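Local coordinates for laccase (Botrytis aclada, PDB 3SQR), which oxidises phenolic substrates such as hydroquinone at a type 1 copper and reduces dioxygen to water at a trinuclear copper cluster, as laccases of the multicopper oxidase family do, at residues F171-Y175 with H527-S533; V199-D204 with I268-S274; Y401-T405 with T457-H463; A532-A537 with D576-I580. All coordinates share one frame. Residues are numbered along the deposited sequence.

Contact 1. Residues F171-Y175 with H527-S533. With CU (copper (II) ion), chain D; CU (copper (II) ion), chain F.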
loop_
_atom_site.group_PDB
_atom_site.type_symbol
_atom_site.label_atom_id
_atom_site.label_comp_id
_atom_site.label_asym_id
_atom_site.label_seq_id
_atom_site.Cartn_x
_atom_site.Cartn_y
_atom_site.Cartn_z
ATOM N N PHE A 171 10.387 -2.016 6.316
ATOM C CA PHE A 171 11.820 -2.164 6.528
ATOM C C PHE A 171 12.381 -2.822 5.283
ATOM O O PHE A 171 12.149 -4.028 4.990
ATOM C CB PHE A 171 12.072 -3.004 7.756
ATOM C CG PHE A 171 13.519 -3.240 8.046
ATOM C CD1 PHE A 171 14.184 -4.253 7.397
ATOM C CD2 PHE A 171 14.152 -2.488 8.983
ATOM C CE1 PHE A 171 15.514 -4.512 7.677
ATOM C CE2 PHE A 171 15.504 -2.715 9.292
ATOM C CZ PHE A 171 16.175 -3.725 8.610
ATOM N N SER A 172 13.003 -1.993 4.456
ATOM C CA SER A 172 13.651 -2.487 3.258
ATOM C C SER A 172 12.658 -3.334 2.425
ATOM O O SER A 172 11.473 -2.934 2.312
ATOM C CB SER A 172 15.013 -3.199 3.610
ATOM O OG SER A 172 15.635 -3.701 2.419
ATOM N N LEU A 173 13.086 -4.412 1.788
ATOM C CA LEU A 173 12.220 -5.109 0.814
ATOM C C LEU A 173 11.369 -6.198 1.410
ATOM O O LEU A 173 10.806 -6.997 0.681
ATOM C CB LEU A 173 13.100 -5.750 -0.284
ATOM C CG LEU A 173 13.970 -4.812 -1.099
ATOM C CD1 LEU A 173 15.030 -5.661 -1.894
ATOM C CD2 LEU A 173 13.107 -4.045 -2.064
ATOM N N GLN A 174 11.240 -6.218 2.731
ATOM C CA GLN A 174 10.652 -7.397 3.394
ATOM C C GLN A 174 9.274 -7.729 2.925
ATOM O O GLN A 174 8.931 -8.871 2.888
ATOM C CB GLN A 174 10.590 -7.234 4.886
ATOM C CG GLN A 174 11.969 -7.285 5.533
ATOM C CD GLN A 174 11.953 -7.052 7.047
ATOM O OE1 GLN A 174 11.080 -6.396 7.583
ATOM N NE2 GLN A 174 13.002 -7.555 7.758
ATOM N N TYR A 175 8.461 -6.736 2.599
ATOM C CA TYR A 175 7.094 -7.139 2.198
ATOM C C TYR A 175 7.094 -7.896 0.889
ATOM O O TYR A 175 6.114 -8.623 0.564
ATOM C CB TYR A 175 6.058 -5.981 2.224
ATOM C CG TYR A 175 5.991 -5.116 0.985
ATOM C CD1 TYR A 175 5.296 -5.521 -0.099
ATOM C CD2 TYR A 175 6.664 -3.922 0.899
ATOM C CE1 TYR A 175 5.202 -4.796 -1.227
ATOM C CE2 TYR A 175 6.582 -3.143 -0.290
ATOM C CZ TYR A 175 5.839 -3.589 -1.322
ATOM O OH TYR A 175 5.700 -2.909 -2.526
ATOM N N HIS A 527 5.985 3.330 -4.218
ATOM C CA HIS A 527 5.696 2.068 -3.559
ATOM C C HIS A 527 6.215 0.877 -4.357
ATOM O O HIS A 527 6.040 -0.299 -3.929
ATOM C CB HIS A 527 4.161 1.896 -3.327
ATOM C CG HIS A 527 3.812 1.256 -2.013
ATOM N ND1 HIS A 527 4.228 -0.006 -1.691
ATOM C CD2 HIS A 527 3.062 1.693 -0.954
ATOM C CE1 HIS A 527 3.772 -0.322 -0.490
ATOM N NE2 HIS A 527 3.077 0.695 -0.003
ATOM N N ILE A 528 6.879 1.128 -5.488
ATOM C CA ILE A 528 7.611 0.058 -6.169
ATOM C C ILE A 528 8.818 -0.203 -5.248
ATOM O O ILE A 528 9.608 0.715 -4.983
ATOM C CB ILE A 528 8.044 0.456 -7.573
ATOM C CG1 ILE A 528 6.848 0.617 -8.509
ATOM C CG2 ILE A 528 9.076 -0.617 -8.120
ATOM C CD1 ILE A 528 7.172 1.298 -9.883
ATOM N N ALA A 529 8.893 -1.395 -4.672
ATOM C CA ALA A 529 9.803 -1.632 -3.605
ATOM C C ALA A 529 11.235 -1.350 -4.025
ATOM O O ALA A 529 11.978 -0.778 -3.243
ATOM C CB ALA A 529 9.660 -3.101 -3.034
ATOM N N TRP A 530 11.600 -1.742 -5.249
ATOM C CA TRP A 530 12.930 -1.402 -5.736
ATOM C C TRP A 530 13.179 0.084 -5.715
ATOM O O TRP A 530 14.283 0.477 -5.306
ATOM C CB TRP A 530 13.183 -1.932 -7.128
ATOM C CG TRP A 530 12.804 -3.363 -7.348
ATOM C CD1 TRP A 530 11.908 -3.829 -8.225
ATOM C CD2 TRP A 530 13.382 -4.510 -6.711
ATOM N NE1 TRP A 530 11.877 -5.193 -8.198
ATOM C CE2 TRP A 530 12.805 -5.624 -7.292
ATOM C CE3 TRP A 530 14.429 -4.683 -5.792
ATOM C CZ2 TRP A 530 13.170 -6.923 -6.933
ATOM C CZ3 TRP A 530 14.779 -5.944 -5.432
ATOM C CH2 TRP A 530 14.133 -7.046 -6.004
ATOM N N HIS A 531 12.183 0.880 -6.120
ATOM C CA HIS A 531 12.352 2.337 -6.230
ATOM C C HIS A 531 12.441 2.964 -4.859
ATOM O O HIS A 531 13.300 3.813 -4.617
ATOM C CB HIS A 531 11.220 2.949 -7.046
ATOM C CG HIS A 531 11.217 2.491 -8.477
ATOM N ND1 HIS A 531 10.324 2.941 -9.402
ATOM C CD2 HIS A 531 11.995 1.583 -9.124
ATOM C CE1 HIS A 531 10.562 2.363 -10.566
ATOM N NE2 HIS A 531 11.593 1.547 -10.424
ATOM N N ALA A 532 11.624 2.494 -3.933
ATOM C CA ALA A 532 11.751 2.918 -2.548
ATOM C C ALA A 532 13.125 2.646 -2.005
ATOM O O ALA A 532 13.758 3.504 -1.393
ATOM C CB ALA A 532 10.630 2.229 -1.649
ATOM N N SER A 533 13.607 1.434 -2.233
ATOM C CA SER A 533 14.935 1.029 -1.762
ATOM C C SER A 533 16.082 1.837 -2.428
ATOM O O SER A 533 17.130 2.106 -1.771
ATOM C CB SER A 533 15.136 -0.429 -2.021
ATOM O OG SER A 533 14.549 -1.147 -0.962
HETATM CU CU CU D . 8.863 4.228 -8.848
HETATM CU CU CU F . 2.168 0.558 1.877
HETATM O O HOH W 1 12.054 -0.676 0.089
#

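Contact 2. Residues V199-D204 with I268-S274. With NAG (2-acetamido-2-deoxy-beta-D-glucopyranose), chain C.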
loop_
_atom_site.group_PDB
_atom_site.type_symbol
_atom_site.label_atom_id
_atom_site.label_comp_id
_atom_site.label_asym_id
_atom_site.label_seq_id
_atom_site.Cartn_x
_atom_site.Cartn_y
_atom_site.Cartn_z
ATOM N N VAL A 199 -10.470 -9.651 1.215
ATOM C CA VAL A 199 -9.414 -9.102 0.345
ATOM C C VAL A 199 -9.026 -10.116 -0.712
ATOM O O VAL A 199 -9.081 -11.370 -0.497
ATOM C CB VAL A 199 -8.184 -8.710 1.191
ATOM C CG1 VAL A 199 -7.006 -8.369 0.322
ATOM C CG2 VAL A 199 -8.462 -7.448 2.073
ATOM N N ILE A 200 -8.667 -9.614 -1.855
ATOM C CA ILE A 200 -7.962 -10.411 -2.883
ATOM C C ILE A 200 -6.687 -9.652 -3.178
ATOM O O ILE A 200 -6.715 -8.543 -3.720
ATOM C CB ILE A 200 -8.758 -10.523 -4.209
ATOM C CG1 ILE A 200 -10.111 -11.195 -3.943
ATOM C CG2 ILE A 200 -7.924 -11.257 -5.291
ATOM C CD1 ILE A 200 -11.041 -11.311 -5.138
ATOM N N PHE A 201 -5.562 -10.196 -2.702
ATOM C CA PHE A 201 -4.268 -9.668 -2.977
ATOM C C PHE A 201 -3.802 -9.996 -4.376
ATOM O O PHE A 201 -4.030 -11.081 -4.882
ATOM C CB PHE A 201 -3.238 -10.187 -1.984
ATOM C CG PHE A 201 -3.431 -9.648 -0.593
ATOM C CD1 PHE A 201 -3.063 -8.340 -0.310
ATOM C CD2 PHE A 201 -3.968 -10.425 0.416
ATOM C CE1 PHE A 201 -3.228 -7.836 0.931
ATOM C CE2 PHE A 201 -4.105 -9.929 1.691
ATOM C CZ PHE A 201 -3.720 -8.641 1.951
ATOM N N LEU A 202 -3.230 -9.013 -5.030
ATOM C CA LEU A 202 -2.652 -9.188 -6.364
ATOM C C LEU A 202 -1.169 -8.857 -6.227
ATOM O O LEU A 202 -0.813 -7.803 -5.719
ATOM C CB LEU A 202 -3.363 -8.286 -7.360
ATOM C CG LEU A 202 -4.856 -8.400 -7.519
ATOM C CD1 LEU A 202 -5.381 -7.189 -8.318
ATOM C CD2 LEU A 202 -5.201 -9.764 -8.139
ATOM N N GLN A 203 -0.283 -9.744 -6.646
ATOM C CA GLN A 203 1.141 -9.482 -6.538
ATOM C C GLN A 203 1.923 -10.301 -7.546
ATOM O O GLN A 203 1.459 -11.298 -8.076
ATOM C CB GLN A 203 1.647 -9.817 -5.145
ATOM C CG GLN A 203 1.458 -11.282 -4.807
ATOM C CD GLN A 203 1.764 -11.639 -3.385
ATOM O OE1 GLN A 203 0.911 -12.085 -2.656
ATOM N NE2 GLN A 203 3.038 -11.549 -3.013
ATOM N N ASP A 204 3.120 -9.815 -7.797
ATOM C CA ASP A 204 4.194 -10.610 -8.374
ATOM C C ASP A 204 4.645 -11.570 -7.278
ATOM O O ASP A 204 4.270 -11.420 -6.102
ATOM C CB ASP A 204 5.364 -9.737 -8.902
ATOM C CG ASP A 204 5.749 -8.597 -7.982
ATOM O OD1 ASP A 204 5.511 -8.681 -6.747
ATOM O OD2 ASP A 204 6.310 -7.602 -8.503
ATOM N N ILE A 268 -6.391 -5.388 -3.510
ATOM C CA ILE A 268 -5.109 -4.749 -3.126
ATOM C C ILE A 268 -3.994 -5.216 -3.979
ATOM O O ILE A 268 -3.739 -6.415 -4.072
ATOM C CB ILE A 268 -4.736 -4.960 -1.660
ATOM C CG1 ILE A 268 -5.967 -4.871 -0.753
ATOM C CG2 ILE A 268 -3.537 -3.935 -1.233
ATOM C CD1 ILE A 268 -5.641 -4.884 0.702
ATOM N N ASN A 269 -3.262 -4.269 -4.558
ATOM C CA ASN A 269 -2.036 -4.601 -5.274
ATOM C C ASN A 269 -0.858 -4.444 -4.277
ATOM O O ASN A 269 -0.584 -3.374 -3.832
ATOM C CB ASN A 269 -1.872 -3.718 -6.524
ATOM C CG ASN A 269 -0.549 -3.879 -7.245
ATOM O OD1 ASN A 269 0.408 -4.584 -6.826
ATOM N ND2 ASN A 269 -0.458 -3.119 -8.385
ATOM N N VAL A 270 -0.210 -5.540 -4.001
ATOM C CA VAL A 270 0.865 -5.607 -2.993
ATOM C C VAL A 270 2.147 -6.174 -3.561
ATOM O O VAL A 270 3.023 -6.640 -2.811
ATOM C CB VAL A 270 0.417 -6.427 -1.750
ATOM C CG1 VAL A 270 -0.808 -5.761 -1.120
ATOM C CG2 VAL A 270 0.197 -7.931 -2.096
ATOM N N GLY A 271 2.353 -6.018 -4.865
ATOM C CA GLY A 271 3.490 -6.548 -5.516
ATOM C C GLY A 271 4.705 -5.664 -5.275
ATOM O O GLY A 271 4.572 -4.531 -4.762
ATOM N N ILE A 272 5.873 -6.228 -5.553
ATOM C CA ILE A 272 7.171 -5.528 -5.481
ATOM C C ILE A 272 7.226 -4.529 -6.620
ATOM O O ILE A 272 7.647 -3.398 -6.470
ATOM C CB ILE A 272 8.303 -6.600 -5.661
ATOM C CG1 ILE A 272 8.376 -7.476 -4.435
ATOM C CG2 ILE A 272 9.676 -5.988 -5.969
ATOM C CD1 ILE A 272 9.148 -8.777 -4.715
ATOM N N ASP A 273 6.797 -4.984 -7.779
ATOM C CA ASP A 273 6.803 -4.130 -8.986
ATOM C C ASP A 273 5.856 -4.677 -9.988
ATOM O O ASP A 273 6.256 -5.296 -10.970
ATOM C CB ASP A 273 8.197 -4.059 -9.567
ATOM C CG ASP A 273 8.358 -2.920 -10.597
ATOM O OD1 ASP A 273 7.353 -2.347 -11.023
ATOM O OD2 ASP A 273 9.506 -2.598 -10.944
ATOM N N SER A 274 4.567 -4.436 -9.742
ATOM C CA SER A 274 3.477 -5.040 -10.486
ATOM C C SER A 274 2.428 -4.020 -10.699
ATOM O O SER A 274 2.106 -3.287 -9.763
ATOM C CB SER A 274 2.862 -6.236 -9.714
ATOM O OG SER A 274 2.623 -5.839 -8.368
HETATM C C1 NAG C . -7.919 -14.194 0.596
HETATM C C2 NAG C . -9.388 -14.566 0.776
HETATM C C3 NAG C . -9.825 -14.047 2.132
HETATM C C4 NAG C . -8.969 -14.609 3.258
HETATM C C5 NAG C . -7.450 -14.510 2.903
HETATM C C6 NAG C . -6.665 -15.599 3.590
HETATM C C7 NAG C . -11.197 -14.425 -0.826
HETATM C C8 NAG C . -12.072 -13.564 -1.721
HETATM N N2 NAG C . -10.224 -13.847 -0.137
HETATM O O3 NAG C . -11.188 -14.301 2.378
HETATM O O4 NAG C . -9.222 -13.876 4.471
HETATM O O5 NAG C . -7.169 -14.844 1.567
HETATM O O6 NAG C . -5.275 -15.269 3.573
HETATM O O7 NAG C . -11.352 -15.645 -0.714
#

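Contact 3. Residues Y401-T405 with T457-H463. With CU (copper (II) ion), chain D.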
loop_
_atom_site.group_PDB
_atom_site.type_symbol
_atom_site.label_atom_id
_atom_site.label_comp_id
_atom_site.label_asym_id
_atom_site.label_seq_id
_atom_site.Cartn_x
_atom_site.Cartn_y
_atom_site.Cartn_z
ATOM N N TYR A 401 25.119 2.368 -6.980
ATOM C CA TYR A 401 24.140 1.591 -7.732
ATOM C C TYR A 401 23.119 2.624 -8.165
ATOM O O TYR A 401 23.322 3.800 -7.886
ATOM C CB TYR A 401 23.565 0.479 -6.870
ATOM C CG TYR A 401 23.019 0.915 -5.519
ATOM C CD1 TYR A 401 21.741 1.471 -5.409
ATOM C CD2 TYR A 401 23.792 0.788 -4.341
ATOM C CE1 TYR A 401 21.239 1.888 -4.191
ATOM C CE2 TYR A 401 23.292 1.172 -3.113
ATOM C CZ TYR A 401 21.995 1.736 -3.047
ATOM O OH TYR A 401 21.508 2.145 -1.833
ATOM N N PHE A 402 22.100 2.195 -8.899
ATOM C CA PHE A 402 21.103 3.084 -9.481
ATOM C C PHE A 402 20.287 3.670 -8.340
ATOM O O PHE A 402 19.763 2.940 -7.525
ATOM C CB PHE A 402 20.172 2.298 -10.386
ATOM C CG PHE A 402 19.206 3.121 -11.136
ATOM C CD1 PHE A 402 17.992 3.506 -10.563
ATOM C CD2 PHE A 402 19.462 3.478 -12.445
ATOM C CE1 PHE A 402 17.087 4.264 -11.270
ATOM C CE2 PHE A 402 18.553 4.233 -13.158
ATOM C CZ PHE A 402 17.358 4.635 -12.549
ATOM N N THR A 403 20.177 4.980 -8.316
ATOM C CA THR A 403 19.404 5.667 -7.304
ATOM C C THR A 403 18.458 6.621 -8.003
ATOM O O THR A 403 18.789 7.168 -9.051
ATOM C CB THR A 403 20.239 6.486 -6.331
ATOM O OG1 THR A 403 20.893 7.562 -7.028
ATOM C CG2 THR A 403 21.277 5.653 -5.621
ATOM N N TRP A 404 17.293 6.822 -7.390
ATOM C CA TRP A 404 16.374 7.898 -7.748
ATOM C C TRP A 404 16.674 9.111 -6.874
ATOM O O TRP A 404 17.010 8.951 -5.684
ATOM C CB TRP A 404 14.908 7.467 -7.532
ATOM C CG TRP A 404 14.527 6.237 -8.257
ATOM C CD1 TRP A 404 14.574 4.985 -7.768
ATOM C CD2 TRP A 404 14.151 6.121 -9.637
ATOM N NE1 TRP A 404 14.186 4.091 -8.729
ATOM C CE2 TRP A 404 13.925 4.750 -9.890
ATOM C CE3 TRP A 404 13.999 7.040 -10.687
ATOM C CZ2 TRP A 404 13.568 4.264 -11.123
ATOM C CZ3 TRP A 404 13.614 6.545 -11.928
ATOM C CH2 TRP A 404 13.404 5.172 -12.136
ATOM N N THR A 405 16.442 10.311 -7.405
ATOM C CA THR A 405 16.649 11.493 -6.650
ATOM C C THR A 405 15.420 12.367 -6.718
ATOM O O THR A 405 14.661 12.342 -7.658
ATOM C CB THR A 405 17.887 12.288 -7.181
ATOM O OG1 THR A 405 17.597 12.635 -8.540
ATOM C CG2 THR A 405 19.200 11.440 -7.080
ATOM N N THR A 457 12.715 12.033 -15.114
ATOM C CA THR A 457 13.662 10.936 -15.286
ATOM C C THR A 457 13.827 10.552 -16.737
ATOM O O THR A 457 14.807 9.885 -17.087
ATOM C CB THR A 457 13.248 9.628 -14.552
ATOM O OG1 THR A 457 12.051 9.142 -15.155
ATOM C CG2 THR A 457 13.062 9.897 -13.073
ATOM N N GLY A 458 12.818 10.868 -17.544
ATOM C CA GLY A 458 12.805 10.440 -18.923
ATOM C C GLY A 458 12.329 9.038 -19.165
ATOM O O GLY A 458 12.162 8.642 -20.308
ATOM N N PHE A 459 12.075 8.255 -18.109
ATOM C CA PHE A 459 11.787 6.831 -18.297
ATOM C C PHE A 459 10.310 6.573 -18.501
ATOM O O PHE A 459 9.901 5.511 -18.947
ATOM C CB PHE A 459 12.273 6.051 -17.097
ATOM C CG PHE A 459 13.723 6.175 -16.845
ATOM C CD1 PHE A 459 14.664 5.937 -17.833
ATOM C CD2 PHE A 459 14.173 6.534 -15.578
ATOM C CE1 PHE A 459 16.032 6.037 -17.561
ATOM C CE2 PHE A 459 15.538 6.654 -15.323
ATOM C CZ PHE A 459 16.455 6.401 -16.305
ATOM N N GLY A 460 9.466 7.555 -18.172
ATOM C CA GLY A 460 8.083 7.364 -18.424
ATOM C C GLY A 460 7.440 6.212 -17.613
ATOM O O GLY A 460 6.406 5.685 -18.019
ATOM N N ILE A 461 8.007 5.905 -16.445
ATOM C CA ILE A 461 7.394 4.922 -15.523
ATOM C C ILE A 461 6.261 5.587 -14.721
ATOM O O ILE A 461 6.416 6.720 -14.303
ATOM C CB ILE A 461 8.406 4.333 -14.559
ATOM C CG1 ILE A 461 9.441 3.421 -15.303
ATOM C CG2 ILE A 461 7.621 3.488 -13.493
ATOM C CD1 ILE A 461 10.793 3.254 -14.593
ATOM N N TRP A 462 5.133 4.902 -14.526
ATOM C CA TRP A 462 4.051 5.445 -13.659
ATOM C C TRP A 462 4.253 4.980 -12.205
ATOM O O TRP A 462 4.017 3.791 -11.900
ATOM C CB TRP A 462 2.681 4.978 -14.179
ATOM C CG TRP A 462 2.291 5.642 -15.435
ATOM C CD1 TRP A 462 2.938 5.571 -16.629
ATOM C CD2 TRP A 462 1.151 6.494 -15.644
ATOM N NE1 TRP A 462 2.255 6.288 -17.581
ATOM C CE2 TRP A 462 1.174 6.893 -16.995
ATOM C CE3 TRP A 462 0.122 6.944 -14.822
ATOM C CZ2 TRP A 462 0.207 7.733 -17.546
ATOM C CZ3 TRP A 462 -0.864 7.799 -15.377
ATOM C CH2 TRP A 462 -0.803 8.172 -16.723
ATOM N N HIS A 463 4.781 5.868 -11.353
ATOM C CA HIS A 463 5.255 5.540 -10.012
ATOM C C HIS A 463 4.113 5.679 -9.013
ATOM O O HIS A 463 3.512 6.749 -8.924
ATOM C CB HIS A 463 6.404 6.452 -9.544
ATOM C CG HIS A 463 7.586 6.458 -10.459
ATOM N ND1 HIS A 463 8.657 5.619 -10.283
ATOM C CD2 HIS A 463 7.858 7.200 -11.567
ATOM C CE1 HIS A 463 9.541 5.817 -11.259
ATOM N NE2 HIS A 463 9.096 6.802 -12.022
HETATM CU CU CU D . 8.863 4.228 -8.848
#

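Contact 4. Residues A532-A537 with D576-I580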
loop_
_atom_site.group_PDB
_atom_site.type_symbol
_atom_site.label_atom_id
_atom_site.label_comp_id
_atom_site.label_asym_id
_atom_site.label_seq_id
_atom_site.Cartn_x
_atom_site.Cartn_y
_atom_site.Cartn_z
ATOM N N ALA A 532 11.624 2.494 -3.933
ATOM C CA ALA A 532 11.751 2.918 -2.548
ATOM C C ALA A 532 13.125 2.646 -2.005
ATOM O O ALA A 532 13.758 3.504 -1.393
ATOM C CB ALA A 532 10.630 2.229 -1.649
ATOM N N SER A 533 13.607 1.434 -2.233
ATOM C CA SER A 533 14.935 1.029 -1.762
ATOM C C SER A 533 16.082 1.837 -2.428
ATOM O O SER A 533 17.130 2.106 -1.771
ATOM C CB SER A 533 15.136 -0.429 -2.021
ATOM O OG SER A 533 14.549 -1.147 -0.962
ATOM N N GLU A 534 15.818 2.269 -3.656
ATOM C CA GLU A 534 16.675 3.165 -4.453
ATOM C C GLU A 534 16.517 4.630 -4.126
ATOM O O GLU A 534 17.026 5.480 -4.840
ATOM C CB GLU A 534 16.435 2.864 -5.930
ATOM C CG GLU A 534 17.008 1.517 -6.293
ATOM C CD GLU A 534 16.394 0.834 -7.469
ATOM O OE1 GLU A 534 15.589 1.447 -8.186
ATOM O OE2 GLU A 534 16.734 -0.375 -7.689
ATOM N N GLY A 535 15.791 4.951 -3.054
ATOM C CA GLY A 535 15.658 6.276 -2.612
ATOM C C GLY A 535 14.653 7.207 -3.247
ATOM O O GLY A 535 14.752 8.449 -3.039
ATOM N N LEU A 536 13.637 6.694 -3.942
ATOM C CA LEU A 536 12.628 7.548 -4.481
ATOM C C LEU A 536 11.613 7.904 -3.425
ATOM O O LEU A 536 10.542 7.314 -3.344
ATOM C CB LEU A 536 11.891 6.882 -5.688
ATOM C CG LEU A 536 11.383 7.844 -6.722
ATOM C CD1 LEU A 536 10.874 7.087 -7.952
ATOM C CD2 LEU A 536 10.295 8.726 -6.193
ATOM N N ALA A 537 11.938 8.908 -2.663
ATOM C CA ALA A 537 11.238 9.188 -1.457
ATOM C C ALA A 537 11.657 10.528 -0.907
ATOM O O ALA A 537 12.781 10.953 -1.106
ATOM C CB ALA A 537 11.536 8.065 -0.421
ATOM N N ASP A 576 21.642 -1.585 3.291
ATOM C CA ASP A 576 22.224 -1.599 1.955
ATOM C C ASP A 576 21.212 -1.034 0.950
ATOM O O ASP A 576 21.268 -1.301 -0.215
ATOM C CB ASP A 576 22.837 -2.984 1.568
ATOM C CG ASP A 576 21.820 -3.967 1.102
ATOM O OD1 ASP A 576 20.672 -3.818 1.573
ATOM O OD2 ASP A 576 22.150 -4.870 0.292
ATOM N N ASP A 577 20.351 -0.174 1.457
ATOM C CA ASP A 577 19.433 0.554 0.638
ATOM C C ASP A 577 19.012 1.802 1.354
ATOM O O ASP A 577 19.677 2.247 2.279
ATOM C CB ASP A 577 18.270 -0.351 0.179
ATOM C CG ASP A 577 17.311 -0.775 1.302
ATOM O OD1 ASP A 577 17.431 -0.310 2.452
ATOM O OD2 ASP A 577 16.434 -1.629 0.965
ATOM N N SER A 578 17.923 2.430 0.925
ATOM C CA SER A 578 17.539 3.704 1.488
ATOM C C SER A 578 17.064 3.625 2.966
ATOM O O SER A 578 16.957 4.637 3.630
ATOM C CB SER A 578 16.358 4.228 0.703
ATOM O OG SER A 578 15.308 3.282 0.810
ATOM N N GLY A 579 16.707 2.445 3.421
ATOM C CA GLY A 579 16.192 2.247 4.755
ATOM C C GLY A 579 14.691 2.083 4.817
ATOM O O GLY A 579 14.164 1.565 5.844
ATOM N N ILE A 580 13.983 2.445 3.741
ATOM C CA ILE A 580 12.515 2.438 3.821
ATOM C C ILE A 580 11.986 1.338 2.971
ATOM O O ILE A 580 12.791 0.521 2.438
ATOM C CB ILE A 580 11.864 3.771 3.319
ATOM C CG1 ILE A 580 12.255 4.103 1.866
ATOM C CG2 ILE A 580 12.063 4.921 4.321
ATOM C CD1 ILE A 580 11.212 4.920 1.128
ATOM O OXT ILE A 580 10.763 1.311 2.729
HETATM O O HOH W 1 12.054 -0.676 0.089
#

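Contact 1. Residues F171-Y175 with H527-S533
This contact belongs to the copper core of a multicopper oxidase, where the loop after strand 163-169 of the first cupredoxin domain meets the His-Cys-His segment and short helix of the third. H527 binds one copper through NE2 at 2.1 Å, alongside H126 and H168, consistent with a type 3 site. Four residues on, within the helix, H531 ND1 sits 2.0 Å from the other copper, which H463 and C526 also bind. F171 to Q174 form a type II' turn that presents L173 to the helix: CD2 of L173 packs 3.7 Å from CB of A529, and CD1 of L173 lies 3.6 Å from CZ3 of W530. Y175 approaches the start of the helix, its CE2 4.1 Å from A529 CB and its OH 3.0 Å from H527 O; that hydroxyl also has G271 O within reach. S172 and S533 both hydrogen-bond D577. At the junction a water lies 2.7 Å from S533 OG, to which it donates, and 3.2 Å from S172 O, a weak contact at best.

Contact 2. Residues V199-D204 with I268-S274
Strands 195-205 and 262-269 run parallel here in the central cupredoxin domain. Backbone bonds set the register, F201 beside I268 and L202 beside N269: I268 N donates to I200 O (3.2 Å), L202 N to I268 O (2.8 Å) and V270 N to L202 O (2.9 Å). Two CA-H...O contacts, F201 CA to I268 O and N269 CA to L202 O, both 3.5 Å, accompany this ladder.

Apolar packing fills the face bearing F201 and I268. CD1 of I268 lies 3.8 Å from V199 CG1 and equally 3.8 Å from F201 CE1, while V270 CG1 meets the edge of the F201 ring, 3.5 Å from its CD1. From the first domain, W166 covers I268 and V270, and F180 covers V270 and meets the F201 ring edge-to-face.

Past N269 the strand pairing gives way to side-chain bonds. D204 spreads its carboxylate over the turn, OD1 accepting from I272 N and OD2 from D273 N, each at 2.8 Å. N269 braces the same turn from within: OD1 takes G271 N at 3.1 Å, an Asx turn, and S274 OG at 3.0 Å, and ND2 reaches S274 O at 2.9 Å.

At the other end, V199 O accepts from N2 of the glycan NAG at 2.8 Å. A buried carboxylate thus takes over where the ladder stops, its charge met by two backbone amides that hold the 271-274 turn against the end of strand 195-205.

Contact 3. Residues Y401-T405 with T457-H463
An aromatic and aliphatic packing contact beside the type 1 copper joins strand 402-406, at the edge of its sheet, to the loop leading into strand 463-467 of the third cupredoxin domain. W404 carries most of it. The edge of the H463 imidazole points at the face of the W404 six-membered ring in a T-shaped pair, with centroids 5.3 Å apart, planes at 77° and H463 CE1 4.0 Å from W404 CH2; ND1 of H463 binds the copper at 2.0 Å. At the indole edge, W404 CZ3 meets T457 CG2 at 3.6 Å; W404 CZ3 is also 3.7 Å from F459 CD2, and W404 CH2 is 4.1 Å from I461 CD1. F402 adds its CZ, 3.9 Å from F459 CE2. T457 OG1 accepts from F459 N at 3.1 Å, an ST turn that shapes the loop, and also bonds D455. Strand 387-398 lies alongside, with S396 touching both phenylalanines and V394 touching T457, while H463 pairs through its backbone with L504 of strand 501-504.

Contact 4. Residues A532-A537 with D576-I580
I580, the C-terminal residue, lays its side chain between the end of helix 529-533 and the start of strand 537-542, with CD1 3.9 Å from A532 CB and 3.5 Å from A537 CB. Polar bonds secure the rest of the tail. S578 OG donates to A532 O at 2.7 Å, S578 N to S533 O at 2.8 Å, and S533 OG to D577 OD2 at 2.7 Å, so S578 takes up two carbonyls at the helix end. D577 OD2 also receives S172 OG, and D577 OD1 accepts from G579 N at 3.0 Å in an Asx turn. A water lies 2.7 Å from S533 OG and 2.7 Å from I580 O. The helix itself stops in a Schellman motif with G535 as C-prime residue: G535 N bonds A532 O at 3.0 Å, and L536 N reaches H531 O. The terminal carboxylate is weakly bonded through OXT to H170, a copper ligand. Such a C-terminal plug, reaching in beside the trinuclear copper cluster, is characteristic of ascomycete laccases.

How the contacts relate
Helix 529-533 ties the contacts together. Contacts 1 and 4, centred 7 Å apart, share A532, S533 and one water, and S172 OG reaches D577 OD2 at 2.7 Å. From the central domain, contact 2 meets contact 1 where A529 N lies 3.0 Å from I272 O and Y175 OH 3.0 Å from G271 O. Contact 3 supplies the type 1 copper with H463, whose ND1 is 3.3 Å from ND1 of H531 in contact 1; it also joins contact 4 through W404 N and E534 O, 2.9 Å apart. Contacts 2 and 3 do not touch, their nearest atoms being about 6 Å apart. H527 and H531 bind separate coppers, so segment 527-533 links the type 1 site to the trinuclear cluster.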